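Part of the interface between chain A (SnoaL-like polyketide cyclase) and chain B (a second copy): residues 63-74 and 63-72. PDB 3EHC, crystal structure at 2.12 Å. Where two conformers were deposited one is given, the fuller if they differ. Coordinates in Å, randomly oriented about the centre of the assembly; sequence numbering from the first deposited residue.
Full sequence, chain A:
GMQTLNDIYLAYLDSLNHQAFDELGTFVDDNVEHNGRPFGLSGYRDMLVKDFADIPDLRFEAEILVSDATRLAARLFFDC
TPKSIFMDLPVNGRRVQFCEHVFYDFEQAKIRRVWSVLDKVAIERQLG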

# COMPACT_ATOMS: atom_id res chain seq x y z
N GLU A 63 2.01 11.44 3.51
CA GLU A 63 1.35 12.21 2.47
C GLU A 63 -0.16 12.03 2.45
O GLU A 63 -0.87 12.90 2.04
CB GLU A 63 1.86 11.82 1.10
CG GLU A 63 3.25 12.36 0.78
CD GLU A 63 3.58 12.21 -0.71
OE1 GLU A 63 2.79 11.50 -1.42
OE2 GLU A 63 4.60 12.82 -1.14
N ILE A 64 -0.65 10.87 2.86
CA ILE A 64 -2.10 10.63 2.97
C ILE A 64 -2.35 9.82 4.22
O ILE A 64 -1.64 8.85 4.51
CB ILE A 64 -2.69 9.82 1.76
CG1 ILE A 64 -2.16 10.37 0.42
CG2 ILE A 64 -4.24 9.87 1.76
CD1 ILE A 64 -2.65 9.62 -0.78
N LEU A 65 -3.37 10.22 4.98
CA LEU A 65 -3.87 9.46 6.11
C LEU A 65 -5.36 9.24 5.95
O LEU A 65 -6.11 10.19 5.67
CB LEU A 65 -3.58 10.22 7.42
CG LEU A 65 -2.11 10.43 7.79
CD1 LEU A 65 -1.97 11.28 9.07
CD2 LEU A 65 -1.47 9.08 7.94
N VAL A 66 -5.80 7.99 6.05
CA VAL A 66 -7.23 7.66 6.07
C VAL A 66 -7.47 6.81 7.31
O VAL A 66 -6.83 5.83 7.50
CB VAL A 66 -7.69 6.87 4.81
CG1 VAL A 66 -9.25 6.67 4.81
CG2 VAL A 66 -7.30 7.59 3.55
N SER A 67 -8.43 7.18 8.14
CA SER A 67 -8.68 6.43 9.36
C SER A 67 -10.15 6.41 9.79
O SER A 67 -10.95 7.26 9.42
CB SER A 67 -7.79 6.97 10.49
OG SER A 67 -8.08 8.32 10.74
N ASP A 68 -10.49 5.40 10.58
CA ASP A 68 -11.78 5.28 11.22
C ASP A 68 -11.54 4.98 12.71
O ASP A 68 -10.50 5.38 13.26
CB ASP A 68 -12.66 4.24 10.48
CG ASP A 68 -12.10 2.81 10.53
OD1 ASP A 68 -11.30 2.48 11.43
OD2 ASP A 68 -12.47 2.00 9.63
N ALA A 69 -12.47 4.29 13.37
CA ALA A 69 -12.40 4.09 14.81
C ALA A 69 -11.28 3.14 15.20
O ALA A 69 -10.63 3.36 16.22
CB ALA A 69 -13.78 3.60 15.38
N THR A 70 -11.04 2.13 14.37
CA THR A 70 -10.08 1.07 14.69
C THR A 70 -8.87 0.91 13.72
O THR A 70 -7.91 0.22 14.02
CB THR A 70 -10.81 -0.30 14.83
OG1 THR A 70 -11.20 -0.81 13.54
CG2 THR A 70 -12.06 -0.16 15.72
N ARG A 71 -8.92 1.53 12.54
CA ARG A 71 -7.87 1.35 11.55
C ARG A 71 -7.37 2.65 10.94
O ARG A 71 -8.11 3.63 10.83
CB ARG A 71 -8.38 0.48 10.40
CG ARG A 71 -8.79 -0.90 10.80
CD ARG A 71 -9.13 -1.72 9.57
NE ARG A 71 -8.89 -3.13 9.84
CZ ARG A 71 -9.83 -4.05 10.01
NH1 ARG A 71 -11.11 -3.75 9.87
NH2 ARG A 71 -9.47 -5.30 10.30
N LEU A 72 -6.12 2.63 10.50
CA LEU A 72 -5.52 3.75 9.82
C LEU A 72 -4.67 3.24 8.66
O LEU A 72 -3.94 2.28 8.78
CB LEU A 72 -4.71 4.61 10.82
CG LEU A 72 -4.02 5.87 10.30
CD1 LEU A 72 -3.94 6.95 11.41
CD2 LEU A 72 -2.63 5.57 9.75
N ALA A 73 -4.79 3.91 7.51
CA ALA A 73 -3.96 3.61 6.33
C ALA A 73 -3.14 4.86 6.02
O ALA A 73 -3.68 5.97 6.00
CB ALA A 73 -4.83 3.20 5.14
N ALA A 74 -1.84 4.69 5.81
CA ALA A 74 -0.93 5.79 5.55
C ALA A 74 -0.19 5.59 4.23
O ALA A 74 0.29 4.50 3.94
CB ALA A 74 0.07 5.96 6.71
N GLU B 63 -9.30 -7.27 1.22
CA GLU B 63 -9.13 -7.80 2.58
C GLU B 63 -9.49 -6.73 3.61
O GLU B 63 -10.24 -6.98 4.54
CB GLU B 63 -7.69 -8.29 2.81
CG GLU B 63 -7.40 -8.83 4.23
CD GLU B 63 -5.95 -9.18 4.47
OE1 GLU B 63 -5.32 -9.74 3.56
OE2 GLU B 63 -5.44 -8.93 5.58
N ILE B 64 -8.94 -5.54 3.42
CA ILE B 64 -9.12 -4.41 4.36
C ILE B 64 -9.57 -3.22 3.55
O ILE B 64 -9.02 -2.98 2.49
CB ILE B 64 -7.84 -3.99 5.15
CG1 ILE B 64 -7.15 -5.18 5.82
CG2 ILE B 64 -8.23 -2.89 6.18
CD1 ILE B 64 -5.73 -4.93 6.25
N LEU B 65 -10.60 -2.54 4.04
CA LEU B 65 -11.07 -1.26 3.51
C LEU B 65 -11.11 -0.22 4.66
O LEU B 65 -11.65 -0.50 5.74
CB LEU B 65 -12.49 -1.35 2.93
CG LEU B 65 -12.83 -2.18 1.71
CD1 LEU B 65 -14.32 -1.98 1.40
CD2 LEU B 65 -11.93 -1.82 0.51
N VAL B 66 -10.50 0.95 4.43
CA VAL B 66 -10.59 2.08 5.35
C VAL B 66 -11.02 3.30 4.53
O VAL B 66 -10.44 3.61 3.49
CB VAL B 66 -9.26 2.43 6.03
CG1 VAL B 66 -9.55 3.34 7.22
CG2 VAL B 66 -8.45 1.20 6.45
N SER B 67 -12.05 3.99 5.00
CA SER B 67 -12.53 5.14 4.24
C SER B 67 -13.15 6.23 5.11
O SER B 67 -13.61 6.01 6.24
CB SER B 67 -13.52 4.70 3.16
OG SER B 67 -14.63 4.02 3.71
N ASP B 68 -13.16 7.43 4.53
CA ASP B 68 -13.87 8.56 5.13
C ASP B 68 -14.79 9.19 4.07
O ASP B 68 -15.28 8.49 3.17
CB ASP B 68 -12.91 9.55 5.79
CG ASP B 68 -11.85 10.10 4.85
OD1 ASP B 68 -12.14 10.25 3.64
OD2 ASP B 68 -10.72 10.39 5.32
N ALA B 69 -15.04 10.48 4.15
CA ALA B 69 -15.99 11.10 3.25
C ALA B 69 -15.46 11.12 1.81
O ALA B 69 -16.24 10.93 0.87
CB ALA B 69 -16.35 12.51 3.71
N THR B 70 -14.15 11.35 1.64
CA THR B 70 -13.59 11.59 0.31
C THR B 70 -12.58 10.56 -0.14
O THR B 70 -12.25 10.52 -1.32
CB THR B 70 -12.96 13.02 0.19
OG1 THR B 70 -11.83 13.15 1.06
CG2 THR B 70 -14.03 14.11 0.51
N ARG B 71 -12.09 9.72 0.77
CA ARG B 71 -10.98 8.83 0.42
C ARG B 71 -11.22 7.40 0.86
O ARG B 71 -11.91 7.15 1.85
CB ARG B 71 -9.70 9.36 1.03
CG ARG B 71 -9.28 10.75 0.56
CD ARG B 71 -7.95 11.16 1.22
NE ARG B 71 -6.94 11.56 0.22
CZ ARG B 71 -6.58 12.81 -0.05
NH1 ARG B 71 -7.13 13.84 0.60
NH2 ARG B 71 -5.66 13.05 -0.99
N LEU B 72 -10.64 6.46 0.12
CA LEU B 72 -10.69 5.03 0.48
C LEU B 72 -9.31 4.41 0.27
O LEU B 72 -8.64 4.70 -0.74
CB LEU B 72 -11.79 4.27 -0.30
CG LEU B 72 -11.97 2.76 -0.07
CD1 LEU B 72 -13.41 2.35 -0.21
CD2 LEU B 72 -11.06 1.93 -1.03
O HOH W 1 -9.47 9.97 7.51
O HOH W 2 -13.64 7.31 8.42
O HOH W 3 -13.51 2.90 7.23
O HOH W 4 -11.72 -0.49 8.51

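What lies at the centre of this contact? Val B66 and Val A66 cover more surface than any other residues here, and they meet where the two 64-67 strands, whose N-to-C directions are 102° apart, approach to 5.8 Å between their axes. Both point their CA-to-CB bonds toward the partner, with CG1 of Val A66 4.1 Å from CG1 of Val B66. Val A66 CG1 also packs 3.5 Å from Val B66 O and 3.7 Å from Ser B67 CA, while Val B66 CG1 lies 3.9 Å from Ser A67 CA. A short, branched, apolar side chain suits this place: it fills the buried space against the facing backbone and needs no polar partner.

How do the arginines extend this apolar centre? Arg A71 and Arg B71 each have 54 Å² covered, and carbons of both side chains pack on the partner. Arg A71 CB is 4.0 Å from Val B66 CG2, and Arg A71 CD is 3.7 Å from Ile B64 CG2. In the reciprocal contact, Arg B71 CB lies 3.9 Å from Val A66 CG2, and Arg B71 NE approaches Ile A64 CG2 to 3.5 Å. The long chains thus reach the isoleucines.

What links the polar groups, given that no direct hydrogen bond joins the stretches? Water does. Water 1 accepts from Ser A67 N (3.0 Å from its O) and donates to Asp B68 OD2 (2.6 Å from the same O); water 3 makes the matching bridge from Ser B67 N to Asp A68 OD2. Water 2 donates to the carbonyls of both Ser A67 and Ser B67.

How are the aspartates held ready for this? Each turns its OD1 back onto its own turn and the start of the next strand: Asp A68 OD1 accepts from Arg A71 N at 2.8 Å and Thr A70 N at 3.0 Å, and Asp B68 repeats the pattern. OD2 of Asp B68 accepts from water 1, and OD2 of Asp A68 from waters 3 and 4, the latter also donating to Leu B65 O.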